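Long-range contacts in flagellar basal body protein (PDB 5NPY), which probably builds the flagellar hook, the curved segment that joins the rotary motor of the basal body to the flagellar filament: residues 372-377 against 403-408; 193-198 against 359-364; 449-454 against 466-471. One frame throughout, in Å; residues are numbered along the deposited sequence.

Contact 1 of 3, residues 372-377 against 403-408; sequences LLQSEY and YIVDPK
Q374 and Y403 face each other as a hydrogen-bonded antiparallel pair, Q374 N giving its hydrogen to Y403 O at 2.8 Å and Y403 N giving its own to Q374 O at 3.1 Å. From this pair the Q374 side chain rises across its neighbours. CB lies by CE1 of the Y403 ring, 3.9 Å away; CG passes V405 CG1; CD comes to 3.4 Å from that same methyl; OE1 ends near the phenol OH, and NE2 lies beside both V405 methyls, nearer CG1. The amide plane stands 57° from the ring plane. A long chain suits this place because its CB can pass the ring at CE1 while CD and the amide atoms rest against V405 CG1.

The phenol OH of Y403 donates to E376 OE1 at 2.9 Å, meeting it from above the carboxylate plane; E376 OE2 is bound by Y356, so both oxygens are held. Beyond V405, L372 CD1 rests 3.8 Å from P407 CB, a compact ring where the strand ends. On the other face, L373 and I404 form the non-hydrogen-bonded pair, both buried, with CD1 of L373 near CG1 of I404. Strands 370-381 and 396-406 are thus antiparallel neighbours in the sheet that also holds 346-364 and 411-423.

Contact 2 of 3, residues 193-198 against 359-364; sequences VGISVN and TEVDIY
I195 and V361 press methyl on methyl: CG2 of I195 lies 3.5 Å from CG2 of V361, tighter than usual van der Waals contact, and the two side chains meet at a slant. In both residues CG2 is anti to the carbonyl carbon, beside the backbone N. The longer arm of I195 goes elsewhere. Its chi1 of 62° puts CG1 between backbone N and carbonyl carbon, and CD1 beyond it reaches OG1 of T359, again obliquely.

V193 touches two residues with its two branches. CG1 points tip to tip at CG1 of V361, 4.1 Å away, while CG2 meets CG2 of I363 with the side chains at about a right angle. V361 is thereby shared, its CG1 given to V193 and its CG2 to I195. Strands 192-198 and 346-364 belong to different sheets, and the axes of the two segments come within 9.5 Å, consistent with two sheets packed face to face, as in a beta sandwich. Branched aliphatic residues suit such an interface, since they favour extended backbone and offer short, stiff methyls that fill the layer between the sheets.

At the other end V197 CG2 meets CG2 of T359 at 3.8 Å, the side chains crossing at about a right angle. Threonine can serve in this buried layer because its methyl packs as a valine branch would, while OG1 is satisfied by a hydrogen bond with the hydroxyl of Y377. The Y377 side chain also touches I195, through its OH, and V197, and L444 of strand 442-447 covers V193 and I363.

Contact 3 of 3, residues 449-454 against 466-471; sequences DKSENH and LLEASQ
N453 and E468 are joined through both carboxylate oxygens. N453 ND2 donates to E468 OE2 through the syn lone pair of OE2, with the acceptor tilted 16° from the amide plane and the two flat groups turned 43° apart; the modelled length, 2.5 Å from ND2 to OE2, is unusually short and not to be trusted closely. The backbone N of N453 donates to OE1 of E468 at 2.7 Å, although that oxygen sits too near S451 OG in the model for its place to be certain. Glutamate suits the role: its CG is anti to the backbone N (chi1 -174°) and the chain is extended beyond it, long enough to span from strand to loop. One residue earlier in the loop, E452 N donates an almost straight bond of 2.8 Å to S470 OG; serine suits it, its OG one bond from CB and able to accept from the loop's backbone. The H454 ring turns its edge to the same carboxylate, with E468 CD in the ring plane, and H454 CB rests on L467 CD1.

The strand itself is shaped by a classic beta bulge, in which L467 and E468 both lie opposite S196 of strand 192-198; both side chains set out toward the loop. S451 N bonds to H454 O at 2.9 Å, drawing the two ends of 451-454 together. Further out, S196 OG bonds to E468 O; its bond to S451 OG rests on an atom less surely placed. A water bound to S470 OG at 2.7 Å also reaches E452 OE2, weakly.

How the contacts relate
Contact 2 lies between the other two and brings their sheets together. Its segment 359-364 pairs with 372-377 of contact 1, through S375 O and T359 N at 2.9 Å and L373 N and V361 O at 2.9 Å, so these two share a sheet. Its segment 193-198 is the neighbour of 466-471 in contact 3, S196 O lying 2.7 Å from L467 N. Centres of contacts 2 and 3 are about 7 Å apart, those of 1 and 2 about 10 Å, whereas contacts 1 and 3 do not touch, their centres being about 17 Å apart. The bound tris-hydroxymethyl-methyl-ammonium is remote, about 14 Å from the side chain of E376.

Contact 1 of 3, residues 372-377 against 403-408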
ATOM      1  N   LEU A 372       5.807   1.941 -12.503  1.00 18.67           N
ATOM      2  CA  LEU A 372       6.204   2.479 -11.206  1.00 28.21           C
ATOM      3  C   LEU A 372       5.265   3.615 -10.794  1.00 21.60           C
ATOM      4  O   LEU A 372       5.287   4.695 -11.391  1.00 20.87           O
ATOM      5  CB  LEU A 372       7.658   2.943 -11.259  1.00 15.20           C
ATOM      6  CG  LEU A 372       8.745   1.885 -11.522  1.00 40.74           C
ATOM      7  CD1 LEU A 372      10.090   2.593 -11.691  1.00 33.71           C
ATOM      8  CD2 LEU A 372       8.846   0.805 -10.417  1.00 25.88           C
ATOM      9  N   LEU A 373       4.448   3.378  -9.774  1.00 21.59           N
ATOM     10  CA  LEU A 373       3.509   4.393  -9.287  1.00 14.39           C
ATOM     11  C   LEU A 373       4.269   5.292  -8.308  1.00 22.56           C
ATOM     12  O   LEU A 373       4.567   4.897  -7.170  1.00 17.77           O
ATOM     13  CB  LEU A 373       2.278   3.731  -8.670  1.00 16.12           C
ATOM     14  CG  LEU A 373       1.207   4.636  -8.006  1.00 28.59           C
ATOM     15  CD1 LEU A 373       1.024   5.893  -8.775  1.00 28.41           C
ATOM     16  CD2 LEU A 373      -0.138   3.974  -7.875  1.00 13.94           C
ATOM     17  N   GLN A 374       4.619   6.499  -8.756  1.00 17.83           N
ATOM     18  CA  GLN A 374       5.466   7.380  -7.968  1.00 18.03           C
ATOM     19  C   GLN A 374       4.652   8.513  -7.360  1.00 28.70           C
ATOM     20  O   GLN A 374       3.625   8.938  -7.904  1.00 14.26           O
ATOM     21  CB  GLN A 374       6.617   7.940  -8.794  1.00 24.03           C
ATOM     22  CG  GLN A 374       7.579   6.832  -9.239  1.00 36.57           C
ATOM     23  CD  GLN A 374       8.868   7.327  -9.850  1.00 30.33           C
ATOM     24  OE1 GLN A 374       9.094   8.528  -9.983  1.00 32.83           O
ATOM     25  NE2 GLN A 374       9.726   6.390 -10.230  1.00 29.75           N
ATOM     26  N   SER A 375       5.102   8.952  -6.185  1.00 16.56           N
ATOM     27  CA  SER A 375       4.496  10.052  -5.449  1.00 22.05           C
ATOM     28  C   SER A 375       5.605  10.894  -4.873  1.00 21.73           C
ATOM     29  O   SER A 375       6.528  10.354  -4.262  1.00 21.40           O
ATOM     30  CB  SER A 375       3.606   9.579  -4.299  1.00 24.13           C
ATOM     31  OG  SER A 375       2.375   9.098  -4.769  1.00 17.27           O
ATOM     32  N   GLU A 376       5.492  12.204  -5.041  1.00 21.91           N
ATOM     33  CA  GLU A 376       6.362  13.164  -4.389  1.00 18.75           C
ATOM     34  C   GLU A 376       5.527  14.077  -3.495  1.00 21.02           C
ATOM     35  O   GLU A 376       4.449  14.527  -3.890  1.00 30.28           O
ATOM     36  CB  GLU A 376       7.100  13.973  -5.422  1.00 17.67           C
ATOM     37  CG  GLU A 376       7.721  13.151  -6.539  1.00 20.69           C
ATOM     38  CD  GLU A 376       8.571  14.042  -7.414  1.00 25.35           C
ATOM     39  OE1 GLU A 376       8.190  14.308  -8.567  1.00 28.86           O
ATOM     40  OE2 GLU A 376       9.587  14.555  -6.902  1.00 30.52           O
ATOM     41  N   TYR A 377       6.046  14.368  -2.305  1.00 28.83           N
ATOM     42  CA  TYR A 377       5.312  15.032  -1.228  1.00 18.87           C
ATOM     43  C   TYR A 377       6.017  16.332  -0.863  1.00 24.12           C
ATOM     44  O   TYR A 377       7.242  16.352  -0.658  1.00 13.95           O
ATOM     45  CB  TYR A 377       5.217  14.120   0.016  1.00 15.69           C
ATOM     46  CG  TYR A 377       4.696  12.695  -0.238  1.00 17.02           C
ATOM     47  CD1 TYR A 377       3.451  12.285   0.255  1.00 14.98           C
ATOM     48  CD2 TYR A 377       5.459  11.757  -0.958  1.00 23.51           C
ATOM     49  CE1 TYR A 377       2.962  10.982   0.026  1.00 14.80           C
ATOM     50  CE2 TYR A 377       4.992  10.465  -1.169  1.00 13.61           C
ATOM     51  CZ  TYR A 377       3.730  10.081  -0.685  1.00 13.46           C
ATOM     52  OH  TYR A 377       3.241   8.797  -0.907  1.00 13.43           O
ATOM     53  N   TYR A 403       2.022  10.097 -10.268  1.00 29.45           N
ATOM     54  CA  TYR A 403       2.075   9.739 -11.685  1.00 25.49           C
ATOM     55  C   TYR A 403       2.703   8.356 -11.801  1.00 36.56           C
ATOM     56  O   TYR A 403       3.215   7.800 -10.820  1.00 30.64           O
ATOM     57  CB  TYR A 403       2.866  10.772 -12.498  1.00 15.83           C
ATOM     58  CG  TYR A 403       4.207  11.093 -11.859  1.00 29.91           C
ATOM     59  CD1 TYR A 403       5.351  10.375 -12.204  1.00 28.18           C
ATOM     60  CD2 TYR A 403       4.324  12.089 -10.887  1.00 23.61           C
ATOM     61  CE1 TYR A 403       6.581  10.647 -11.606  1.00 16.37           C
ATOM     62  CE2 TYR A 403       5.562  12.353 -10.272  1.00 31.85           C
ATOM     63  CZ  TYR A 403       6.683  11.619 -10.651  1.00 24.64           C
ATOM     64  OH  TYR A 403       7.904  11.852 -10.084  1.00 25.86           O
ATOM     65  N   ILE A 404       2.668   7.813 -13.022  1.00 41.56           N
ATOM     66  CA  ILE A 404       3.148   6.469 -13.331  1.00 39.29           C
ATOM     67  C   ILE A 404       4.282   6.569 -14.345  1.00 37.84           C
ATOM     68  O   ILE A 404       4.120   7.181 -15.407  1.00 33.87           O
ATOM     69  CB  ILE A 404       2.017   5.585 -13.882  1.00 30.50           C
ATOM     70  CG1 ILE A 404       0.923   5.415 -12.836  1.00 29.98           C
ATOM     71  CG2 ILE A 404       2.569   4.236 -14.317  1.00 19.48           C
ATOM     72  CD1 ILE A 404      -0.264   4.636 -13.349  1.00 31.21           C
ATOM     73  N   VAL A 405       5.425   5.963 -14.037  1.00 33.23           N
ATOM     74  CA  VAL A 405       6.569   6.034 -14.934  1.00 38.87           C
ATOM     75  C   VAL A 405       6.844   4.649 -15.496  1.00 30.22           C
ATOM     76  O   VAL A 405       6.692   3.637 -14.804  1.00 35.20           O
ATOM     77  CB  VAL A 405       7.829   6.636 -14.267  1.00 40.87           C
ATOM     78  CG1 VAL A 405       7.485   7.313 -12.960  1.00 30.84           C
ATOM     79  CG2 VAL A 405       8.948   5.601 -14.106  1.00 30.32           C
ATOM     80  N   ASP A 406       7.204   4.611 -16.766  1.00 39.24           N
ATOM     81  CA  ASP A 406       7.709   3.392 -17.371  1.00 34.07           C
ATOM     82  C   ASP A 406       9.145   3.181 -16.902  1.00 34.80           C
ATOM     83  O   ASP A 406      10.010   4.015 -17.200  1.00 24.51           O
ATOM     84  CB  ASP A 406       7.642   3.499 -18.891  1.00 36.72           C
ATOM     85  CG  ASP A 406       8.160   2.254 -19.602  1.00 42.75           C
ATOM     86  OD1 ASP A 406       8.327   1.196 -18.958  1.00 41.87           O
ATOM     87  OD2 ASP A 406       8.379   2.331 -20.821  1.00 51.35           O
ATOM     88  N   PRO A 407       9.438   2.115 -16.152  1.00 27.51           N
ATOM     89  CA  PRO A 407      10.830   1.887 -15.738  1.00 33.56           C
ATOM     90  C   PRO A 407      11.757   1.664 -16.910  1.00 37.82           C
ATOM     91  O   PRO A 407      12.969   1.844 -16.766  1.00 51.35           O
ATOM     92  CB  PRO A 407      10.739   0.636 -14.852  1.00 25.24           C
ATOM     93  CG  PRO A 407       9.554  -0.102 -15.384  1.00 28.02           C
ATOM     94  CD  PRO A 407       8.574   0.963 -15.850  1.00 28.74           C
ATOM     95  N   LYS A 408      11.215   1.299 -18.074  1.00 42.17           N
ATOM     96  CA  LYS A 408      12.039   0.931 -19.222  1.00 42.63           C
ATOM     97  C   LYS A 408      12.635   2.145 -19.918  1.00 40.15           C
ATOM     98  O   LYS A 408      13.702   2.029 -20.530  1.00 40.47           O
ATOM     99  CB  LYS A 408      11.216   0.084 -20.207  1.00 36.95           C
ATOM    100  CG  LYS A 408      11.163  -1.418 -19.832  1.00 45.68           C
ATOM    101  CD  LYS A 408       9.868  -2.093 -20.272  1.00 55.88           C
ATOM    102  CE  LYS A 408       8.784  -1.904 -19.213  1.00 67.51           C
ATOM    103  NZ  LYS A 408       8.482  -3.161 -18.491  1.00 70.28           N
TER

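Contact 2 of 3, residues 193-198 against 359-364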
ATOM      1  N   VAL A 193      -4.649   0.621  -5.527  1.00 31.23           N
ATOM      2  CA  VAL A 193      -3.412   0.721  -4.754  1.00 24.19           C
ATOM      3  C   VAL A 193      -3.672   1.554  -3.502  1.00 19.88           C
ATOM      4  O   VAL A 193      -4.157   2.693  -3.596  1.00 30.30           O
ATOM      5  CB  VAL A 193      -2.277   1.331  -5.590  1.00 22.90           C
ATOM      6  CG1 VAL A 193      -1.002   1.494  -4.755  1.00 13.50           C
ATOM      7  CG2 VAL A 193      -2.036   0.484  -6.848  1.00 18.84           C
ATOM      8  N   GLY A 194      -3.364   0.984  -2.340  1.00 20.15           N
ATOM      9  CA  GLY A 194      -3.430   1.682  -1.064  1.00 27.97           C
ATOM     10  C   GLY A 194      -2.105   1.608  -0.313  1.00 27.36           C
ATOM     11  O   GLY A 194      -1.622   0.515   0.004  1.00 24.78           O
ATOM     12  N   ILE A 195      -1.482   2.745  -0.042  1.00 20.92           N
ATOM     13  CA  ILE A 195      -0.182   2.742   0.629  1.00 25.73           C
ATOM     14  C   ILE A 195      -0.333   3.305   2.037  1.00 22.64           C
ATOM     15  O   ILE A 195      -1.167   4.177   2.310  1.00 23.57           O
ATOM     16  CB  ILE A 195       0.918   3.520  -0.132  1.00 27.00           C
ATOM     17  CG1 ILE A 195       0.553   5.000  -0.260  1.00 13.19           C
ATOM     18  CG2 ILE A 195       1.216   2.848  -1.474  1.00 17.88           C
ATOM     19  CD1 ILE A 195       1.670   5.883  -0.792  1.00 16.13           C
ATOM     20  N   SER A 196       0.461   2.762   2.941  1.00 18.29           N
ATOM     21  CA  SER A 196       0.670   3.342   4.256  1.00 14.54           C
ATOM     22  C   SER A 196       2.075   3.921   4.250  1.00 21.06           C
ATOM     23  O   SER A 196       3.040   3.205   3.969  1.00 18.97           O
ATOM     24  CB  SER A 196       0.482   2.311   5.372  1.00 22.10           C
ATOM     25  OG  SER A 196       0.980   1.015   5.047  1.00 20.22           O
ATOM     26  N   VAL A 197       2.171   5.222   4.509  1.00 18.46           N
ATOM     27  CA  VAL A 197       3.425   5.965   4.533  1.00 13.25           C
ATOM     28  C   VAL A 197       3.413   6.868   5.758  1.00 25.32           C
ATOM     29  O   VAL A 197       2.381   7.454   6.114  1.00 21.35           O
ATOM     30  CB  VAL A 197       3.620   6.796   3.238  1.00 17.58           C
ATOM     31  CG1 VAL A 197       2.451   7.780   3.003  1.00 14.39           C
ATOM     32  CG2 VAL A 197       4.898   7.541   3.269  1.00 13.30           C
ATOM     33  N   ASN A 198       4.550   6.979   6.409  1.00 23.05           N
ATOM     34  CA  ASN A 198       4.711   7.969   7.452  1.00 13.22           C
ATOM     35  C   ASN A 198       5.472   9.128   6.845  1.00 18.11           C
ATOM     36  O   ASN A 198       6.435   8.916   6.104  1.00 25.00           O
ATOM     37  CB  ASN A 198       5.439   7.386   8.660  1.00 22.92           C
ATOM     38  CG  ASN A 198       5.563   8.389   9.766  1.00 20.43           C
ATOM     39  OD1 ASN A 198       4.595   8.608  10.499  1.00 20.16           O
ATOM     40  ND2 ASN A 198       6.747   8.963   9.938  1.00 13.45           N
ATOM     41  N   THR A 359       7.641   8.257  -2.674  1.00 20.69           N
ATOM     42  CA  THR A 359       7.363   6.834  -2.535  1.00 18.09           C
ATOM     43  C   THR A 359       7.188   6.260  -3.929  1.00 20.99           C
ATOM     44  O   THR A 359       7.073   6.997  -4.908  1.00 18.90           O
ATOM     45  CB  THR A 359       6.108   6.566  -1.692  1.00 23.53           C
ATOM     46  OG1 THR A 359       4.946   7.030  -2.405  1.00 19.12           O
ATOM     47  CG2 THR A 359       6.233   7.279  -0.316  1.00 13.63           C
ATOM     48  N   GLU A 360       7.167   4.936  -4.015  1.00 25.65           N
ATOM     49  CA  GLU A 360       7.134   4.258  -5.306  1.00 27.17           C
ATOM     50  C   GLU A 360       6.645   2.837  -5.081  1.00 25.98           C
ATOM     51  O   GLU A 360       7.120   2.161  -4.167  1.00 26.82           O
ATOM     52  CB  GLU A 360       8.524   4.289  -5.957  1.00 29.40           C
ATOM     53  CG  GLU A 360       8.630   3.662  -7.338  1.00 44.06           C
ATOM     54  CD  GLU A 360      10.091   3.556  -7.820  1.00 39.54           C
ATOM     55  OE1 GLU A 360      10.628   4.556  -8.350  1.00 41.43           O
ATOM     56  OE2 GLU A 360      10.699   2.470  -7.659  1.00 35.25           O
ATOM     57  N   VAL A 361       5.667   2.419  -5.878  1.00 21.35           N
ATOM     58  CA  VAL A 361       5.011   1.118  -5.780  1.00 14.05           C
ATOM     59  C   VAL A 361       5.122   0.419  -7.135  1.00 32.29           C
ATOM     60  O   VAL A 361       4.935   1.048  -8.187  1.00 26.88           O
ATOM     61  CB  VAL A 361       3.525   1.284  -5.378  1.00 19.58           C
ATOM     62  CG1 VAL A 361       2.796  -0.046  -5.349  1.00 21.11           C
ATOM     63  CG2 VAL A 361       3.407   2.002  -4.019  1.00 26.41           C
ATOM     64  N   ASP A 362       5.421  -0.879  -7.112  1.00 23.77           N
ATOM     65  CA  ASP A 362       5.409  -1.669  -8.332  1.00 30.74           C
ATOM     66  C   ASP A 362       3.972  -1.960  -8.734  1.00 21.29           C
ATOM     67  O   ASP A 362       3.195  -2.501  -7.942  1.00 23.77           O
ATOM     68  CB  ASP A 362       6.169  -2.985  -8.148  1.00 30.37           C
ATOM     69  CG  ASP A 362       7.654  -2.785  -7.853  1.00 37.65           C
ATOM     70  OD1 ASP A 362       8.252  -3.667  -7.189  1.00 45.73           O
ATOM     71  OD2 ASP A 362       8.229  -1.773  -8.296  1.00 29.79           O
ATOM     72  N   ILE A 363       3.618  -1.620  -9.969  1.00 17.77           N
ATOM     73  CA  ILE A 363       2.297  -1.963 -10.483  1.00 21.01           C
ATOM     74  C   ILE A 363       2.466  -2.633 -11.836  1.00 28.57           C
ATOM     75  O   ILE A 363       3.531  -2.570 -12.459  1.00 25.04           O
ATOM     76  CB  ILE A 363       1.358  -0.743 -10.578  1.00 23.61           C
ATOM     77  CG1 ILE A 363       1.863   0.242 -11.635  1.00 22.25           C
ATOM     78  CG2 ILE A 363       1.214  -0.084  -9.188  1.00 16.54           C
ATOM     79  CD1 ILE A 363       0.859   1.347 -11.993  1.00 17.94           C
ATOM     80  N   TYR A 364       1.390  -3.298 -12.277  1.00 26.86           N
ATOM     81  CA  TYR A 364       1.451  -4.226 -13.396  1.00 28.25           C
ATOM     82  C   TYR A 364       0.271  -4.017 -14.323  1.00 32.00           C
ATOM     83  O   TYR A 364      -0.860  -3.851 -13.858  1.00 29.86           O
ATOM     84  CB  TYR A 364       1.475  -5.675 -12.898  1.00 23.50           C
ATOM     85  CG  TYR A 364       2.540  -5.886 -11.858  1.00 23.50           C
ATOM     86  CD1 TYR A 364       2.236  -5.848 -10.500  1.00 27.87           C
ATOM     87  CD2 TYR A 364       3.863  -6.085 -12.231  1.00 33.63           C
ATOM     88  CE1 TYR A 364       3.231  -6.015  -9.538  1.00 28.66           C
ATOM     89  CE2 TYR A 364       4.864  -6.251 -11.281  1.00 35.89           C
ATOM     90  CZ  TYR A 364       4.543  -6.211  -9.935  1.00 36.36           C
ATOM     91  OH  TYR A 364       5.538  -6.381  -8.988  1.00 43.26           O
TER

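Contact 3 of 3, residues 449-454 against 466-471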
ATOM      1  N   ASP A 449      -3.728   6.776   2.159  1.00 23.46           N
ATOM      2  CA  ASP A 449      -3.971   6.993   3.577  1.00 26.57           C
ATOM      3  C   ASP A 449      -3.919   5.738   4.419  1.00 13.81           C
ATOM      4  O   ASP A 449      -3.903   5.853   5.643  1.00 20.05           O
ATOM      5  CB  ASP A 449      -5.328   7.693   3.803  1.00 25.29           C
ATOM      6  CG  ASP A 449      -6.509   6.849   3.364  1.00 26.65           C
ATOM      7  OD1 ASP A 449      -7.553   6.916   4.043  1.00 27.68           O
ATOM      8  OD2 ASP A 449      -6.387   6.128   2.344  1.00 14.72           O
ATOM      9  N   LYS A 450      -3.915   4.560   3.804  1.00 24.20           N
ATOM     10  CA  LYS A 450      -3.744   3.292   4.502  1.00 15.23           C
ATOM     11  C   LYS A 450      -3.614   2.194   3.457  1.00 28.00           C
ATOM     12  O   LYS A 450      -4.035   2.352   2.303  1.00 19.09           O
ATOM     13  CB  LYS A 450      -4.911   2.974   5.438  1.00 19.65           C
ATOM     14  CG  LYS A 450      -6.215   2.581   4.686  1.00 20.32           C
ATOM     15  CD  LYS A 450      -7.370   2.364   5.686  1.00 28.69           C
ATOM     16  CE  LYS A 450      -8.662   1.957   4.989  1.00 30.40           C
ATOM     17  NZ  LYS A 450      -9.256   3.083   4.213  1.00 28.88           N
ATOM     18  N   SER A 451      -3.053   1.071   3.903  1.00 20.52           N
ATOM     19  CA  SER A 451      -2.970  -0.199   3.197  1.00 14.91           C
ATOM     20  C   SER A 451      -3.756  -1.232   4.001  1.00 12.98           C
ATOM     21  O   SER A 451      -4.484  -0.889   4.938  1.00 42.58           O
ATOM     22  CB  SER A 451      -1.503  -0.627   3.035  1.00 17.28           C
ATOM     23  OG  SER A 451      -0.912  -0.814   4.316  1.00 13.21           O
ATOM     24  N   GLU A 452      -3.574  -2.510   3.653  1.00 19.15           N
ATOM     25  CA  GLU A 452      -4.264  -3.585   4.367  1.00 31.32           C
ATOM     26  C   GLU A 452      -3.953  -3.584   5.864  1.00 32.05           C
ATOM     27  O   GLU A 452      -4.853  -3.775   6.691  1.00 32.14           O
ATOM     28  CB  GLU A 452      -3.897  -4.944   3.763  1.00 40.09           C
ATOM     29  CG  GLU A 452      -4.729  -6.105   4.296  1.00 43.07           C
ATOM     30  CD  GLU A 452      -4.337  -7.429   3.673  1.00 55.59           C
ATOM     31  OE1 GLU A 452      -4.329  -8.454   4.391  1.00 65.21           O
ATOM     32  OE2 GLU A 452      -4.024  -7.442   2.463  1.00 57.67           O
ATOM     33  N   ASN A 453      -2.692  -3.395   6.245  1.00 28.37           N
ATOM     34  CA  ASN A 453      -2.326  -3.627   7.634  1.00 29.05           C
ATOM     35  C   ASN A 453      -1.780  -2.411   8.374  1.00 30.75           C
ATOM     36  O   ASN A 453      -1.553  -2.509   9.582  1.00 35.31           O
ATOM     37  CB  ASN A 453      -1.312  -4.774   7.717  1.00 21.76           C
ATOM     38  CG  ASN A 453      -1.780  -6.002   6.970  1.00 25.56           C
ATOM     39  OD1 ASN A 453      -2.768  -6.617   7.345  1.00 28.80           O
ATOM     40  ND2 ASN A 453      -1.073  -6.364   5.905  1.00 22.95           N
ATOM     41  N   HIS A 454      -1.567  -1.278   7.704  1.00 28.00           N
ATOM     42  CA  HIS A 454      -1.062  -0.075   8.358  1.00 21.30           C
ATOM     43  C   HIS A 454      -1.788   1.145   7.805  1.00 21.48           C
ATOM     44  O   HIS A 454      -2.300   1.123   6.679  1.00 23.45           O
ATOM     45  CB  HIS A 454       0.470   0.099   8.161  1.00 13.08           C
ATOM     46  CG  HIS A 454       1.257  -1.124   8.511  1.00 17.35           C
ATOM     47  ND1 HIS A 454       1.844  -1.301   9.744  1.00 31.14           N
ATOM     48  CD2 HIS A 454       1.519  -2.250   7.809  1.00 29.94           C
ATOM     49  CE1 HIS A 454       2.447  -2.473   9.784  1.00 24.84           C
ATOM     50  NE2 HIS A 454       2.267  -3.070   8.623  1.00 24.44           N
ATOM     51  N   LEU A 466       7.889   4.358   3.744  1.00 21.77           N
ATOM     52  CA  LEU A 466       6.773   3.595   3.207  1.00 26.15           C
ATOM     53  C   LEU A 466       6.577   2.317   4.021  1.00 22.40           C
ATOM     54  O   LEU A 466       7.447   1.442   4.055  1.00 29.57           O
ATOM     55  CB  LEU A 466       6.986   3.282   1.730  1.00 27.16           C
ATOM     56  CG  LEU A 466       5.832   2.441   1.175  1.00 32.97           C
ATOM     57  CD1 LEU A 466       4.589   3.332   0.934  1.00 13.40           C
ATOM     58  CD2 LEU A 466       6.275   1.808  -0.128  1.00 23.36           C
ATOM     59  N   LEU A 467       5.431   2.228   4.688  1.00 19.60           N
ATOM     60  CA  LEU A 467       5.115   1.110   5.568  1.00 17.17           C
ATOM     61  C   LEU A 467       4.662  -0.122   4.793  1.00 28.18           C
ATOM     62  O   LEU A 467       5.184  -1.224   5.007  1.00 25.86           O
ATOM     63  CB  LEU A 467       4.014   1.517   6.543  1.00 16.89           C
ATOM     64  CG  LEU A 467       4.284   2.869   7.180  1.00 19.44           C
ATOM     65  CD1 LEU A 467       3.215   3.108   8.218  1.00 13.17           C
ATOM     66  CD2 LEU A 467       5.692   2.829   7.856  1.00 18.64           C
ATOM     67  N   GLU A 468       3.679   0.041   3.904  1.00 23.67           N
ATOM     68  CA  GLU A 468       3.103  -1.085   3.179  1.00 19.28           C
ATOM     69  C   GLU A 468       2.425  -0.577   1.913  1.00 25.09           C
ATOM     70  O   GLU A 468       1.846   0.507   1.920  1.00 22.29           O
ATOM     71  CB  GLU A 468       2.088  -1.831   4.046  1.00 19.26           C
ATOM     72  CG  GLU A 468       1.520  -3.107   3.441  1.00 21.43           C
ATOM     73  CD  GLU A 468       0.468  -3.731   4.330  1.00 16.33           C
ATOM     74  OE1 GLU A 468      -0.367  -2.974   4.853  1.00 29.23           O
ATOM     75  OE2 GLU A 468       0.483  -4.970   4.518  1.00 25.09           O
ATOM     76  N   ALA A 469       2.515  -1.360   0.833  1.00 26.39           N
ATOM     77  CA  ALA A 469       1.767  -1.112  -0.400  1.00 26.18           C
ATOM     78  C   ALA A 469       0.876  -2.315  -0.683  1.00 22.55           C
ATOM     79  O   ALA A 469       1.372  -3.424  -0.900  1.00 26.11           O
ATOM     80  CB  ALA A 469       2.692  -0.840  -1.590  1.00 18.87           C
ATOM     81  N   SER A 470      -0.427  -2.094  -0.647  1.00 20.83           N
ATOM     82  CA  SER A 470      -1.438  -3.095  -0.934  1.00 27.93           C
ATOM     83  C   SER A 470      -2.034  -2.809  -2.311  1.00 32.10           C
ATOM     84  O   SER A 470      -2.242  -1.650  -2.687  1.00 26.70           O
ATOM     85  CB  SER A 470      -2.537  -3.089   0.140  1.00 22.96           C
ATOM     86  OG  SER A 470      -2.012  -3.348   1.440  1.00 29.19           O
ATOM     87  N   GLN A 471      -2.311  -3.867  -3.058  1.00 33.22           N
ATOM     88  CA  GLN A 471      -2.569  -3.692  -4.475  1.00 37.33           C
ATOM     89  C   GLN A 471      -2.980  -5.027  -5.076  1.00 47.21           C
ATOM     90  O   GLN A 471      -2.455  -6.075  -4.693  1.00 39.79           O
ATOM     91  CB  GLN A 471      -1.331  -3.159  -5.181  1.00 37.59           C
ATOM     92  CG  GLN A 471      -1.459  -3.118  -6.630  1.00 55.13           C
ATOM     93  CD  GLN A 471      -0.169  -3.268  -7.306  1.00 45.54           C
ATOM     94  OE1 GLN A 471      -0.077  -3.277  -8.459  1.00 54.87           O
ATOM     95  NE2 GLN A 471       0.850  -3.397  -6.607  1.00 33.52           N
TER
HETATM   96  O   HOH W   1      -1.270  -5.935   1.296  1.00 31.53           O